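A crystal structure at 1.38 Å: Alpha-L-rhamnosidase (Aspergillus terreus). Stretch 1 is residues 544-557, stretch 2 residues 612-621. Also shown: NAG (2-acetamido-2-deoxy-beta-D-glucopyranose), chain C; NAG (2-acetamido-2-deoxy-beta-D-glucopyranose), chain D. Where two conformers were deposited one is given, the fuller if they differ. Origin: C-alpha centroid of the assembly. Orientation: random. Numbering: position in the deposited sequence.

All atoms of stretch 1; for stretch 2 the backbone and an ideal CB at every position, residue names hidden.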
# COMPACT_ATOMS: atom_id res chain seq x y z
N ASP A 544 -15.06 7.83 -4.73
CA ASP A 544 -15.52 6.98 -5.79
C ASP A 544 -16.80 6.21 -5.38
O ASP A 544 -16.70 5.25 -4.60
CB ASP A 544 -14.39 6.03 -6.19
CG ASP A 544 -14.76 5.18 -7.38
OD1 ASP A 544 -15.94 4.99 -7.65
OD2 ASP A 544 -13.81 4.61 -7.97
N LYS A 545 -17.97 6.63 -5.89
CA LYS A 545 -19.24 6.01 -5.50
C LYS A 545 -19.35 4.57 -6.02
O LYS A 545 -20.03 3.76 -5.42
CB LYS A 545 -20.42 6.89 -5.94
CG LYS A 545 -20.57 8.17 -5.12
CD LYS A 545 -21.98 8.75 -4.99
CE LYS A 545 -21.90 10.21 -4.60
NZ LYS A 545 -21.19 11.00 -5.63
N VAL A 546 -18.75 4.28 -7.18
CA VAL A 546 -18.79 2.93 -7.76
C VAL A 546 -18.04 1.95 -6.85
O VAL A 546 -18.53 0.85 -6.57
CB VAL A 546 -18.28 2.91 -9.21
CG1 VAL A 546 -18.15 1.48 -9.73
CG2 VAL A 546 -19.19 3.74 -10.08
N MET A 547 -16.85 2.36 -6.42
CA MET A 547 -16.08 1.53 -5.55
C MET A 547 -16.76 1.36 -4.18
O MET A 547 -16.75 0.29 -3.57
CB MET A 547 -14.66 2.08 -5.46
CG MET A 547 -13.76 1.25 -4.66
SD MET A 547 -12.00 1.59 -4.98
CE MET A 547 -11.88 3.33 -4.57
N LEU A 548 -17.41 2.44 -3.70
CA LEU A 548 -18.14 2.32 -2.42
C LEU A 548 -19.27 1.29 -2.55
O LEU A 548 -19.46 0.43 -1.69
CB LEU A 548 -18.68 3.68 -1.99
CG LEU A 548 -19.34 3.70 -0.62
CD1 LEU A 548 -18.38 3.35 0.47
CD2 LEU A 548 -19.95 5.08 -0.35
N GLU A 549 -20.00 1.34 -3.68
CA GLU A 549 -21.05 0.35 -3.92
C GLU A 549 -20.48 -1.08 -4.00
O GLU A 549 -21.08 -1.98 -3.41
CB GLU A 549 -21.82 0.67 -5.20
CG GLU A 549 -22.98 -0.25 -5.47
CD GLU A 549 -24.17 -0.06 -4.55
OE1 GLU A 549 -24.54 1.11 -4.32
OE2 GLU A 549 -24.73 -1.09 -4.09
N GLU A 550 -19.33 -1.28 -4.68
CA GLU A 550 -18.81 -2.67 -4.76
C GLU A 550 -18.36 -3.17 -3.38
O GLU A 550 -18.39 -4.40 -3.14
CB GLU A 550 -17.75 -2.76 -5.85
CG GLU A 550 -16.36 -2.40 -5.49
CD GLU A 550 -15.43 -2.14 -6.68
OE1 GLU A 550 -15.97 -1.76 -7.77
OE2 GLU A 550 -14.20 -2.26 -6.49
N GLN A 551 -17.95 -2.26 -2.50
CA GLN A 551 -17.47 -2.59 -1.16
C GLN A 551 -18.60 -2.68 -0.12
O GLN A 551 -18.37 -3.08 1.03
CB GLN A 551 -16.36 -1.61 -0.76
CG GLN A 551 -15.12 -1.82 -1.62
CD GLN A 551 -14.14 -0.67 -1.63
OE1 GLN A 551 -14.24 0.26 -0.82
NE2 GLN A 551 -13.17 -0.72 -2.53
N TYR A 552 -19.81 -2.28 -0.52
CA TYR A 552 -20.91 -2.24 0.40
C TYR A 552 -21.31 -3.60 0.95
O TYR A 552 -21.52 -3.72 2.18
CB TYR A 552 -22.13 -1.57 -0.23
CG TYR A 552 -23.27 -1.36 0.73
CD1 TYR A 552 -23.19 -0.39 1.71
CD2 TYR A 552 -24.40 -2.15 0.70
CE1 TYR A 552 -24.24 -0.13 2.57
CE2 TYR A 552 -25.46 -1.93 1.58
CZ TYR A 552 -25.37 -0.94 2.53
OH TYR A 552 -26.42 -0.68 3.39
N GLY A 553 -21.35 -4.60 0.07
CA GLY A 553 -21.84 -5.91 0.54
C GLY A 553 -20.96 -6.50 1.63
O GLY A 553 -21.45 -7.05 2.62
N GLY A 554 -19.65 -6.30 1.51
CA GLY A 554 -18.75 -6.77 2.56
C GLY A 554 -19.03 -6.12 3.90
O GLY A 554 -19.06 -6.76 4.97
N ALA A 555 -19.18 -4.79 3.87
CA ALA A 555 -19.45 -4.02 5.08
C ALA A 555 -20.79 -4.42 5.73
O ALA A 555 -20.84 -4.67 6.92
CB ALA A 555 -19.41 -2.53 4.73
N LYS A 556 -21.83 -4.51 4.91
CA LYS A 556 -23.13 -4.85 5.42
C LYS A 556 -23.19 -6.29 5.96
O LYS A 556 -23.73 -6.54 7.03
CB LYS A 556 -24.19 -4.63 4.34
CG LYS A 556 -25.60 -5.07 4.73
CD LYS A 556 -26.66 -4.51 3.82
CE LYS A 556 -28.04 -5.13 3.98
NZ LYS A 556 -28.61 -5.17 5.34
N ASP A 557 -22.58 -7.24 5.25
CA ASP A 557 -22.63 -8.63 5.70
C ASP A 557 -21.83 -8.80 7.00
O ASP A 557 -22.22 -9.61 7.84
CB ASP A 557 -22.08 -9.58 4.64
CG ASP A 557 -23.02 -9.87 3.49
OD1 ASP A 557 -24.23 -9.55 3.60
OD2 ASP A 557 -22.55 -10.44 2.46
N UNK A 612 -20.57 4.01 10.67
CA UNK A 612 -20.00 4.10 9.33
C UNK A 612 -20.95 3.47 8.31
O UNK A 612 -21.13 4.01 7.19
CB UNK A 612 -18.63 3.42 9.28
N UNK A 613 -21.54 2.33 8.67
CA UNK A 613 -22.44 1.64 7.73
C UNK A 613 -23.72 2.47 7.47
O UNK A 613 -24.20 2.51 6.35
CB UNK A 613 -22.81 0.26 8.28
N UNK A 614 -24.27 3.11 8.51
CA UNK A 614 -25.39 4.04 8.34
C UNK A 614 -25.00 5.12 7.33
O UNK A 614 -25.77 5.42 6.42
CB UNK A 614 -25.79 4.67 9.68
N UNK A 615 -23.81 5.71 7.51
CA UNK A 615 -23.36 6.83 6.71
C UNK A 615 -23.10 6.40 5.27
O UNK A 615 -23.48 7.10 4.33
CB UNK A 615 -22.10 7.45 7.32
N UNK A 616 -22.48 5.22 5.11
CA UNK A 616 -22.25 4.70 3.75
C UNK A 616 -23.59 4.44 3.06
O UNK A 616 -23.77 4.73 1.88
CB UNK A 616 -21.42 3.42 3.79
N UNK A 617 -24.55 3.88 3.84
CA UNK A 617 -25.89 3.62 3.31
C UNK A 617 -26.50 4.94 2.79
O UNK A 617 -27.04 4.96 1.70
CB UNK A 617 -26.78 2.99 4.38
N UNK A 618 -26.38 6.01 3.57
CA UNK A 618 -26.90 7.31 3.15
C UNK A 618 -26.21 7.80 1.87
O UNK A 618 -26.86 8.25 0.93
CB UNK A 618 -26.72 8.34 4.27
N UNK A 619 -24.89 7.66 1.80
CA UNK A 619 -24.11 8.09 0.63
C UNK A 619 -24.62 7.37 -0.63
O UNK A 619 -24.60 7.94 -1.74
CB UNK A 619 -22.62 7.81 0.84
N UNK A 620 -25.00 6.09 -0.46
CA UNK A 620 -25.44 5.24 -1.57
C UNK A 620 -26.95 5.24 -1.79
O UNK A 620 -27.44 4.53 -2.62
CB UNK A 620 -24.97 3.80 -1.33
N UNK A 621 -27.68 6.13 -1.10
CA UNK A 621 -29.15 6.24 -1.28
C UNK A 621 -29.85 4.91 -0.98
O UNK A 621 -30.83 4.54 -1.61
CB UNK A 621 -29.48 6.68 -2.71
C1 NAG C . -21.99 9.81 10.34
C2 NAG C . -20.71 10.29 10.99
C3 NAG C . -21.04 11.10 12.26
C4 NAG C . -22.04 12.19 11.93
C5 NAG C . -23.25 11.60 11.20
C6 NAG C . -24.26 12.65 10.77
C7 NAG C . -18.62 9.04 10.89
C8 NAG C . -17.91 7.79 11.33
N2 NAG C . -19.87 9.17 11.30
O3 NAG C . -19.83 11.68 12.76
O4 NAG C . -22.49 12.73 13.19
O5 NAG C . -22.78 10.92 10.03
O6 NAG C . -23.67 13.62 9.86
O7 NAG C . -18.09 9.86 10.16
C1 NAG D . -30.72 -4.02 10.09
C2 NAG D . -30.80 -4.87 8.78
C3 NAG D . -30.93 -6.35 9.13
C4 NAG D . -29.83 -6.76 10.13
C5 NAG D . -29.69 -5.79 11.28
C6 NAG D . -28.45 -6.04 12.14
C7 NAG D . -31.69 -3.66 6.89
C8 NAG D . -32.88 -3.28 6.07
N2 NAG D . -31.88 -4.48 7.91
O3 NAG D . -30.86 -7.14 7.93
O4 NAG D . -30.16 -8.01 10.77
O5 NAG D . -29.63 -4.40 10.84
O6 NAG D . -27.25 -5.57 11.50
O7 NAG D . -30.57 -3.15 6.65

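Two helices pack roughly antiparallel (148° between their directions, axes 10.5 Å apart at closest), so the second runs from the K556 end of the first back toward K545.

Position 612 is helical and its ideal CB has nothing of stretch 1 within 5.5 Å; many side chains would do. It is M612, whose CG lies 3.9 Å from C8 of the chain C NAG.

At 613 the CB points toward stretch 1, 5.5 Å from A555 O, with the Y552 ring, the A555 methyl and the K556 backbone around the space ahead. A branched or long apolar chain would suit. L613 fills it: its CD1 lies 3.6 Å from Y552 CE1 and 4.1 Å from A555 CB, while its CD2 approaches K556 CA at 3.9 Å.

Position 614 points away, and stretch 1 sets no demand; A614 is deposited. Position 615 is likewise out of reach, but a sugar lies nearby with its C1 unsubstituted by any visible atom, which suggests a glycosylated asparagine. N615 ND2 is indeed bonded to C1 of the chain C NAG at 1.4 Å.

Position 616 points toward stretch 1, its CB 4.5 Å from L548 CD1 and 4.7 Å from Y552 CD1. With carbon so close, valine, isoleucine or leucine would fit. I616 places CG2 3.8 Å from L548 CD1 and, at the edge of the tyrosine ring, 3.6 Å from Y552 CD1.

At 617 the CB points sideways, 3.8 Å from Y552 OH. Serine or threonine would answer that hydroxyl. S617 accepts from it, Y552 OH to S617 OG being 2.7 Å, and its own OG donates to L613 O at 2.7 Å, so the tyrosine hydroxyl has an acceptor.

Position 618 is out of reach and permissive; it holds T618. Position 619 points toward stretch 1 with its CB 4.0 Å from L548 CD2, so a small residue such as alanine or serine would suit; it is S619.

Position 620 leaves helical phi/psi (-93/9). Its CB points sideways, 4.0 Å from E549 OE1, yet L548 and Y552 offer carbon within reach of a longer chain; a flexible apolar residue, or a basic one drawn to the carboxylate, is plausible. L620 turns its end inward: CD1 lies 3.7 Å from Y552 CD1 and CD2 3.9 Å from L548 CD2. The O of a water lies 2.9 Å from E549 OE1 and 2.8 Å from L620 O, bridging them.

Position 621 has positive phi (58/40), which favours glycine or asparagine but admits others, and reaches nothing in stretch 1; it is S621.

Stretch 2 (612-621) MLANISTSLS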
# COMPACT_ATOMS: atom_id res chain seq x y z
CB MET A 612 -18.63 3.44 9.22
CG MET A 612 -17.49 4.24 9.87
SD MET A 612 -15.87 3.51 9.57
CE MET A 612 -15.90 2.00 10.53
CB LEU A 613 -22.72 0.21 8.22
CG LEU A 613 -23.58 -0.64 7.28
CD1 LEU A 613 -22.92 -0.81 5.90
CD2 LEU A 613 -23.84 -1.99 7.93
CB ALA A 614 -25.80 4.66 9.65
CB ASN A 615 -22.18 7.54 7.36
CG ASN A 615 -22.61 8.30 8.60
OD1 ASN A 615 -23.76 8.16 9.09
ND2 ASN A 615 -21.70 9.09 9.13
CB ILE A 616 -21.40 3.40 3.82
CG1 ILE A 616 -19.97 3.71 4.26
CG2 ILE A 616 -21.48 2.67 2.50
CD1 ILE A 616 -19.27 2.42 4.70
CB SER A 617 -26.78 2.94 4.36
OG SER A 617 -26.23 1.69 4.73
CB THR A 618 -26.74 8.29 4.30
OG1 THR A 618 -27.51 7.82 5.40
CG2 THR A 618 -27.19 9.67 3.92
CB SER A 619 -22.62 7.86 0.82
OG SER A 619 -22.10 8.66 1.87
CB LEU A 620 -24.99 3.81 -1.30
CG LEU A 620 -23.48 3.56 -1.35
CD1 LEU A 620 -23.16 2.11 -1.00
CD2 LEU A 620 -22.85 3.96 -2.68
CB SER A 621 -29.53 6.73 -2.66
OG SER A 621 -29.67 8.10 -2.61
O HOH W 1 -27.27 2.10 -4.09
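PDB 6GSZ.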